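Side-chain contacts in phage tail sheath protein (Desulfitobacterium hafniense, PDB 3HXL), which probably forms the contractile sheath of a myovirus-type phage tail, assembling as many copies around the tail tube: residues A[74-77]-A[78-82]; A[253-256]-A[257-261]; A[184-187]-A[188-192]. All coordinates share one frame; numbering follows the deposited sequence.

Contact 1: residues A[74-77]-A[78-82]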
loop_
_atom_site.group_PDB
_atom_site.type_symbol
_atom_site.label_atom_id
_atom_site.label_comp_id
_atom_site.label_asym_id
_atom_site.label_seq_id
_atom_site.Cartn_x
_atom_site.Cartn_y
_atom_site.Cartn_z
ATOM N N LEU A 74 4.995 -6.990 -8.445
ATOM C CA LEU A 74 3.917 -6.504 -7.578
ATOM C C LEU A 74 4.085 -5.054 -7.148
ATOM O O LEU A 74 3.102 -4.326 -6.981
ATOM C CB LEU A 74 3.783 -7.395 -6.336
ATOM C CG LEU A 74 3.539 -8.881 -6.625
ATOM C CD1 LEU A 74 3.337 -9.643 -5.311
ATOM C CD2 LEU A 74 2.327 -9.033 -7.516
ATOM N N ILE A 75 5.331 -4.633 -6.961
ATOM C CA ILE A 75 5.604 -3.262 -6.568
ATOM C C ILE A 75 5.225 -2.359 -7.746
ATOM O O ILE A 75 4.609 -1.310 -7.574
ATOM C CB ILE A 75 7.095 -3.100 -6.197
ATOM C CG1 ILE A 75 7.375 -3.891 -4.912
ATOM C CG2 ILE A 75 7.444 -1.625 -6.000
ATOM C CD1 ILE A 75 8.828 -3.947 -4.516
ATOM N N ASN A 76 5.584 -2.800 -8.946
ATOM C CA ASN A 76 5.279 -2.060 -10.164
ATOM C C ASN A 76 3.759 -1.911 -10.302
ATOM O O ASN A 76 3.256 -0.811 -10.525
ATOM C CB ASN A 76 5.879 -2.798 -11.373
ATOM C CG ASN A 76 5.593 -2.098 -12.698
ATOM O OD1 ASN A 76 4.696 -2.497 -13.450
ATOM N ND2 ASN A 76 6.345 -1.050 -12.980
ATOM N N GLU A 77 3.026 -3.008 -10.136
ATOM C CA GLU A 77 1.572 -2.972 -10.263
ATOM C C GLU A 77 0.873 -2.092 -9.227
ATOM O O GLU A 77 -0.046 -1.349 -9.561
ATOM C CB GLU A 77 1.004 -4.396 -10.205
ATOM C CG GLU A 77 1.553 -5.306 -11.298
ATOM C CD GLU A 77 1.385 -4.706 -12.691
ATOM O OE1 GLU A 77 0.234 -4.612 -13.168
ATOM O OE2 GLU A 77 2.406 -4.322 -13.302
ATOM N N ALA A 78 1.307 -2.175 -7.973
ATOM C CA ALA A 78 0.705 -1.379 -6.912
ATOM C C ALA A 78 0.885 0.111 -7.171
ATOM O O ALA A 78 0.018 0.915 -6.840
ATOM C CB ALA A 78 1.325 -1.737 -5.567
ATOM N N LEU A 79 2.016 0.475 -7.753
ATOM C CA LEU A 79 2.281 1.879 -8.015
ATOM C C LEU A 79 1.732 2.395 -9.340
ATOM O O LEU A 79 2.032 3.520 -9.736
ATOM C CB LEU A 79 3.784 2.154 -7.887
ATOM C CG LEU A 79 4.212 2.151 -6.403
ATOM C CD1 LEU A 79 5.724 2.148 -6.275
ATOM C CD2 LEU A 79 3.612 3.363 -5.699
ATOM N N LYS A 80 0.925 1.587 -10.025
ATOM C CA LYS A 80 0.324 2.046 -11.274
ATOM C C LYS A 80 -0.730 3.098 -10.935
ATOM O O LYS A 80 -0.895 4.077 -11.661
ATOM C CB LYS A 80 -0.309 0.879 -12.053
ATOM C CG LYS A 80 0.686 0.137 -12.936
ATOM C CD LYS A 80 0.085 -1.068 -13.647
ATOM C CE LYS A 80 1.088 -1.650 -14.644
ATOM N NZ LYS A 80 0.576 -2.879 -15.327
ATOM N N ARG A 81 -1.426 2.916 -9.813
ATOM C CA ARG A 81 -2.459 3.869 -9.413
ATOM C C ARG A 81 -2.208 4.559 -8.071
ATOM O O ARG A 81 -2.759 5.625 -7.812
ATOM C CB ARG A 81 -3.827 3.178 -9.370
ATOM C CG ARG A 81 -4.312 2.600 -10.702
ATOM C CD ARG A 81 -4.740 3.700 -11.670
ATOM N NE ARG A 81 -5.457 3.184 -12.841
ATOM C CZ ARG A 81 -6.770 3.291 -13.021
ATOM N NH1 ARG A 81 -7.523 3.891 -12.110
ATOM N NH2 ARG A 81 -7.332 2.814 -14.120
ATOM N N ALA A 82 -1.385 3.953 -7.219
ATOM C CA ALA A 82 -1.093 4.536 -5.909
ATOM C C ALA A 82 0.045 5.541 -6.014
ATOM O O ALA A 82 0.882 5.452 -6.910
ATOM C CB ALA A 82 -0.727 3.435 -4.922
HETATM O O HOH W 1 -2.323 0.264 -8.967
#
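Glu77 and Lys80, one helical turn apart, lie side by side and point the same way, joined by a salt bridge at the C-terminal end of helix 73-78. Lys80 NZ stands 2.8 Å from Glu77 OE1 on that oxygen's syn lone pair, and a weaker bond reaches Glu77 OE2. The two chains get there differently: the glutamate folds back at its second torsion (chi2 -53°), whereas the lysine runs fully extended beyond CG, its methylenes passing along the carboxylate so that Lys80 CD is 3.6 Å from Glu77 OE1. Each charge has further partners. Glu77 is also held by Tyr288 OH and Arg73, and Lys80 by Glu290 and the carbonyl of Asp289, so the pair belongs to a wider charged cluster that probably favours the ionised forms.

Ile75 and Leu79 form a second side-by-side pair, apolar and looser, with Ile75 CG2 4.2 Å from Leu79 CD1. Ala78 sets its CB 3.4 Å from Leu74 O, the carbonyl that takes the bond from its own N.

The backbone shows the helix ending. Leu79 N still bonds to Ile75 O, but Lys80 N turns to Glu77 O, 3.1 Å away and well above the carbonyl plane. A water that accepts from Arg81 N also lies within bonding distance of Glu77 O, where the direct i+4 bond is lost, Glu77 O and Arg81 N being 4.5 Å apart.

Ile75 and Leu79 pack on strand 84-89, Leu74 and Ala78 on strand 35-40, while Lys80 and Arg81 lie against Trp269 of helix 263-276.

Contact 2: residues A[253-256]-A[257-261]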
loop_
_atom_site.group_PDB
_atom_site.type_symbol
_atom_site.label_atom_id
_atom_site.label_comp_id
_atom_site.label_asym_id
_atom_site.label_seq_id
_atom_site.Cartn_x
_atom_site.Cartn_y
_atom_site.Cartn_z
ATOM N N VAL A 253 -5.472 -11.109 -14.740
ATOM C CA VAL A 253 -5.485 -10.524 -16.066
ATOM C C VAL A 253 -4.291 -10.947 -16.896
ATOM O O VAL A 253 -3.359 -11.584 -16.399
ATOM C CB VAL A 253 -5.490 -8.989 -15.971
ATOM C CG1 VAL A 253 -6.741 -8.516 -15.238
ATOM C CG2 VAL A 253 -4.245 -8.515 -15.230
ATOM N N VAL A 254 -4.340 -10.600 -18.177
ATOM C CA VAL A 254 -3.253 -10.893 -19.090
ATOM C C VAL A 254 -2.752 -9.541 -19.561
ATOM O O VAL A 254 -3.526 -8.731 -20.079
ATOM C CB VAL A 254 -3.730 -11.721 -20.297
ATOM C CG1 VAL A 254 -2.553 -12.039 -21.199
ATOM C CG2 VAL A 254 -4.388 -13.016 -19.807
ATOM N N LEU A 255 -1.463 -9.298 -19.352
ATOM C CA LEU A 255 -0.837 -8.037 -19.720
ATOM C C LEU A 255 -0.453 -7.975 -21.198
ATOM O O LEU A 255 -0.365 -9.001 -21.873
ATOM C CB LEU A 255 0.404 -7.810 -18.854
ATOM C CG LEU A 255 0.201 -7.824 -17.332
ATOM C CD1 LEU A 255 1.510 -7.442 -16.646
ATOM C CD2 LEU A 255 -0.900 -6.844 -16.945
ATOM N N ALA A 256 -0.225 -6.765 -21.696
ATOM C CA ALA A 256 0.143 -6.588 -23.095
ATOM C C ALA A 256 1.457 -7.288 -23.438
ATOM O O ALA A 256 1.689 -7.649 -24.590
ATOM C CB ALA A 256 0.232 -5.100 -23.433
ATOM N N ASP A 257 2.318 -7.482 -22.445
ATOM C CA ASP A 257 3.599 -8.143 -22.687
ATOM C C ASP A 257 3.457 -9.664 -22.628
ATOM O O ASP A 257 4.447 -10.387 -22.711
ATOM C CB ASP A 257 4.639 -7.673 -21.665
ATOM C CG ASP A 257 4.397 -8.240 -20.282
ATOM O OD1 ASP A 257 3.230 -8.543 -19.958
ATOM O OD2 ASP A 257 5.374 -8.370 -19.513
ATOM N N GLY A 258 2.223 -10.138 -22.488
ATOM C CA GLY A 258 1.978 -11.569 -22.425
ATOM C C GLY A 258 1.900 -12.130 -21.014
ATOM O O GLY A 258 1.451 -13.259 -20.823
ATOM N N THR A 259 2.329 -11.344 -20.029
ATOM C CA THR A 259 2.313 -11.762 -18.626
ATOM C C THR A 259 0.913 -12.103 -18.117
ATOM O O THR A 259 -0.031 -11.339 -18.311
ATOM C CB THR A 259 2.874 -10.655 -17.700
ATOM O OG1 THR A 259 4.196 -10.296 -18.116
ATOM C CG2 THR A 259 2.914 -11.137 -16.249
ATOM N N ILE A 260 0.782 -13.252 -17.465
ATOM C CA ILE A 260 -0.498 -13.651 -16.900
ATOM C C ILE A 260 -0.404 -13.462 -15.392
ATOM O O ILE A 260 0.428 -14.084 -14.735
ATOM C CB ILE A 260 -0.830 -15.137 -17.186
ATOM C CG1 ILE A 260 -1.075 -15.355 -18.684
ATOM C CG2 ILE A 260 -2.061 -15.559 -16.396
ATOM C CD1 ILE A 260 0.184 -15.565 -19.490
ATOM N N LEU A 261 -1.237 -12.591 -14.837
ATOM C CA LEU A 261 -1.220 -12.369 -13.398
ATOM C C LEU A 261 -2.389 -13.094 -12.752
ATOM O O LEU A 261 -3.514 -13.032 -13.244
ATOM C CB LEU A 261 -1.314 -10.875 -13.088
ATOM C CG LEU A 261 -0.191 -9.974 -13.613
ATOM C CD1 LEU A 261 -0.515 -8.521 -13.248
ATOM C CD2 LEU A 261 1.155 -10.385 -13.012
#
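Leu255 and Thr259 lie alongside each other at the closed end of a tight beta hairpin, and backbone bonds set their spacing. Leu255 N donates to Thr259 O at 2.7 Å. Farther from the turn, Leu261 N reaches Val253 O at 2.8 Å. A type I turn from Leu255 to Gly258 closes the end, with Gly258 N bonded to Leu255 O. Gly258, at positive phi (95°), completes this type I turn with a G1 beta bulge, a backbone shape that glycine adopts without steric strain.

A polar side chain braces the corner. Asp257 OD1 accepts from Thr259 N at 2.9 Å, forming an Asx turn in which the donor comes from above the carboxylate plane. Asp257 CG sits between the backbone N and the carbonyl carbon (chi1 73°), bringing the carboxylate back over the turn. Thr259 OG1 is 2.7 Å from each of Asp257 OD1 and OD2.

Apolar contacts gather round Leu255. Its CD1 lies 3.6 Å from Thr259 CB, and its CD2 is 4.1 Å from Leu261 CD1, the leucines crossing at a slant. Val254 CG2 lies 4.2 Å from Ile260 CG1, a non-hydrogen-bonded pair on the face opposite Val253 and Leu261.

The hairpin pairs strands 246-255 and 260-261; Leu255, Thr259 and Leu261 pack on Arg73 of helix 73-78, while Val253 and Ala256 touch strand 291-292.

Contact 3: residues A[184-187]-A[188-192]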
loop_
_atom_site.group_PDB
_atom_site.type_symbol
_atom_site.label_atom_id
_atom_site.label_comp_id
_atom_site.label_asym_id
_atom_site.label_seq_id
_atom_site.Cartn_x
_atom_site.Cartn_y
_atom_site.Cartn_z
ATOM N N THR A 184 7.448 -17.371 7.899
ATOM C CA THR A 184 6.518 -17.876 8.903
ATOM C C THR A 184 5.294 -16.969 8.926
ATOM O O THR A 184 5.411 -15.762 8.720
ATOM C CB THR A 184 7.160 -17.876 10.307
ATOM O OG1 THR A 184 6.171 -18.219 11.288
ATOM C CG2 THR A 184 7.739 -16.504 10.633
ATOM N N ASN A 185 4.122 -17.543 9.169
ATOM C CA ASN A 185 2.903 -16.739 9.208
ATOM C C ASN A 185 2.994 -15.658 10.283
ATOM O O ASN A 185 2.273 -14.659 10.236
ATOM C CB ASN A 185 1.675 -17.634 9.429
ATOM C CG ASN A 185 1.129 -18.204 8.123
ATOM O OD1 ASN A 185 0.177 -18.988 8.117
ATOM N ND2 ASN A 185 1.732 -17.803 7.007
ATOM N N GLN A 186 3.901 -15.852 11.234
ATOM C CA GLN A 186 4.106 -14.892 12.313
ATOM C C GLN A 186 4.711 -13.607 11.744
ATOM O O GLN A 186 4.552 -12.525 12.312
ATOM C CB GLN A 186 5.031 -15.499 13.371
ATOM C CG GLN A 186 5.389 -14.592 14.544
ATOM C CD GLN A 186 4.181 -14.093 15.317
ATOM O OE1 GLN A 186 3.114 -14.705 15.301
ATOM N NE2 GLN A 186 4.355 -12.980 16.018
ATOM N N ALA A 187 5.405 -13.731 10.617
ATOM C CA ALA A 187 6.015 -12.571 9.975
ATOM C C ALA A 187 4.915 -11.593 9.561
ATOM O O ALA A 187 5.126 -10.381 9.536
ATOM C CB ALA A 187 6.817 -13.008 8.754
ATOM N N TYR A 188 3.744 -12.129 9.231
ATOM C CA TYR A 188 2.616 -11.293 8.832
ATOM C C TYR A 188 2.027 -10.567 10.030
ATOM O O TYR A 188 1.381 -9.528 9.888
ATOM C CB TYR A 188 1.536 -12.126 8.148
ATOM C CG TYR A 188 1.892 -12.522 6.736
ATOM C CD1 TYR A 188 2.643 -13.670 6.478
ATOM C CD2 TYR A 188 1.489 -11.741 5.654
ATOM C CE1 TYR A 188 2.981 -14.032 5.176
ATOM C CE2 TYR A 188 1.824 -12.092 4.348
ATOM C CZ TYR A 188 2.566 -13.236 4.116
ATOM O OH TYR A 188 2.887 -13.590 2.831
ATOM N N ILE A 189 2.248 -11.118 11.219
ATOM C CA ILE A 189 1.759 -10.488 12.428
ATOM C C ILE A 189 2.641 -9.283 12.706
ATOM O O ILE A 189 2.159 -8.231 13.116
ATOM C CB ILE A 189 1.805 -11.465 13.633
ATOM C CG1 ILE A 189 0.837 -12.625 13.399
ATOM C CG2 ILE A 189 1.460 -10.726 14.917
ATOM C CD1 ILE A 189 -0.617 -12.190 13.188
ATOM N N ASP A 190 3.942 -9.435 12.470
ATOM C CA ASP A 190 4.876 -8.344 12.683
ATOM C C ASP A 190 4.515 -7.218 11.708
ATOM O O ASP A 190 4.518 -6.042 12.069
ATOM C CB ASP A 190 6.318 -8.813 12.436
ATOM C CG ASP A 190 6.679 -10.057 13.240
ATOM O OD1 ASP A 190 6.148 -10.221 14.355
ATOM O OD2 ASP A 190 7.508 -10.862 12.762
ATOM N N TYR A 191 4.201 -7.590 10.470
ATOM C CA TYR A 191 3.817 -6.613 9.447
ATOM C C TYR A 191 2.630 -5.778 9.913
ATOM O O TYR A 191 2.712 -4.556 9.980
ATOM C CB TYR A 191 3.434 -7.318 8.140
ATOM C CG TYR A 191 2.701 -6.418 7.152
ATOM C CD1 TYR A 191 3.331 -5.305 6.583
ATOM C CD2 TYR A 191 1.373 -6.670 6.800
ATOM C CE1 TYR A 191 2.653 -4.466 5.686
ATOM C CE2 TYR A 191 0.692 -5.837 5.907
ATOM C CZ TYR A 191 1.339 -4.744 5.356
ATOM O OH TYR A 191 0.668 -3.937 4.464
ATOM N N LEU A 192 1.524 -6.448 10.226
ATOM C CA LEU A 192 0.313 -5.754 10.663
ATOM C C LEU A 192 0.572 -4.795 11.813
ATOM O O LEU A 192 0.023 -3.697 11.849
ATOM C CB LEU A 192 -0.765 -6.767 11.063
ATOM C CG LEU A 192 -1.301 -7.618 9.908
ATOM C CD1 LEU A 192 -2.269 -8.660 10.428
ATOM C CD2 LEU A 192 -1.988 -6.705 8.891
HETATM O O HOH W 2 6.955 -12.284 16.036
#
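Tyr188 CB lies 3.4 Å from Asn185 O, and the same oxygen sits in the plane of the ring, at its edge. Tyr188 N bonds to Asn185 O from well above the carbonyl plane, so backbone and side chain close on one oxygen. This is the tight side of the first turns of helix 185-195. The buried Tyr188 side chain touches Leu212 and Phe216 of helix 210-227, Pro39 of strand 35-40, and Leu90 and Leu205 in loops. The Tyr191 side chain takes a different first torsion, its CG trans to the backbone N (chi1 166°), which carries its ring to Pro39 and Tyr88 and its hydroxyl to Ser37.

Thr184 is the N-cap: its OG1 accepts from Gln186 N at 3.3 Å, a capping bond that serves one of the amides left over at the helix start. Ala187 N donates to Thr184 O. Gln186 O then receives two amides, Ile189 N at 2.9 Å from above its plane and Asp190 N at 3.2 Å much nearer that plane, as the chain passes from i+3 to i+4 bonding.

The solvent-exposed side is looser. Gln186, bent at its second torsion (chi2 58°), lays its amide against Ile189, with Gln186 OE1 3.6 Å from Ile189 CG1. The side chains of Gln186 and Asp190 cross at about a right angle, their amide and carboxylate planes 73° apart. They make no direct bond; instead a water accepts from Gln186 NE2 and donates to Asp190 OD1, bridging the two.

In the fold
Along the chain the order is contact 1, contact 3, contact 2. Contacts 1 and 2 are neighbours, their centres about 15 Å apart, and they touch where Leu261 CD1 packs 4.0 Å from Glu77 OE1. Contact 3 is more remote: its centre lies about 22 Å from that of contact 1 and about 30 Å from that of contact 2, with no touch to either. All three are tied to one mixed beta sheet. Contacts 1 and 3 both pack on strand 35-40, while the hairpin of contact 2 contributes strands 246-255 and 260-261. Segments from the domain III N-terminal and subtilisin-like regions thus build a single unit together around these strands.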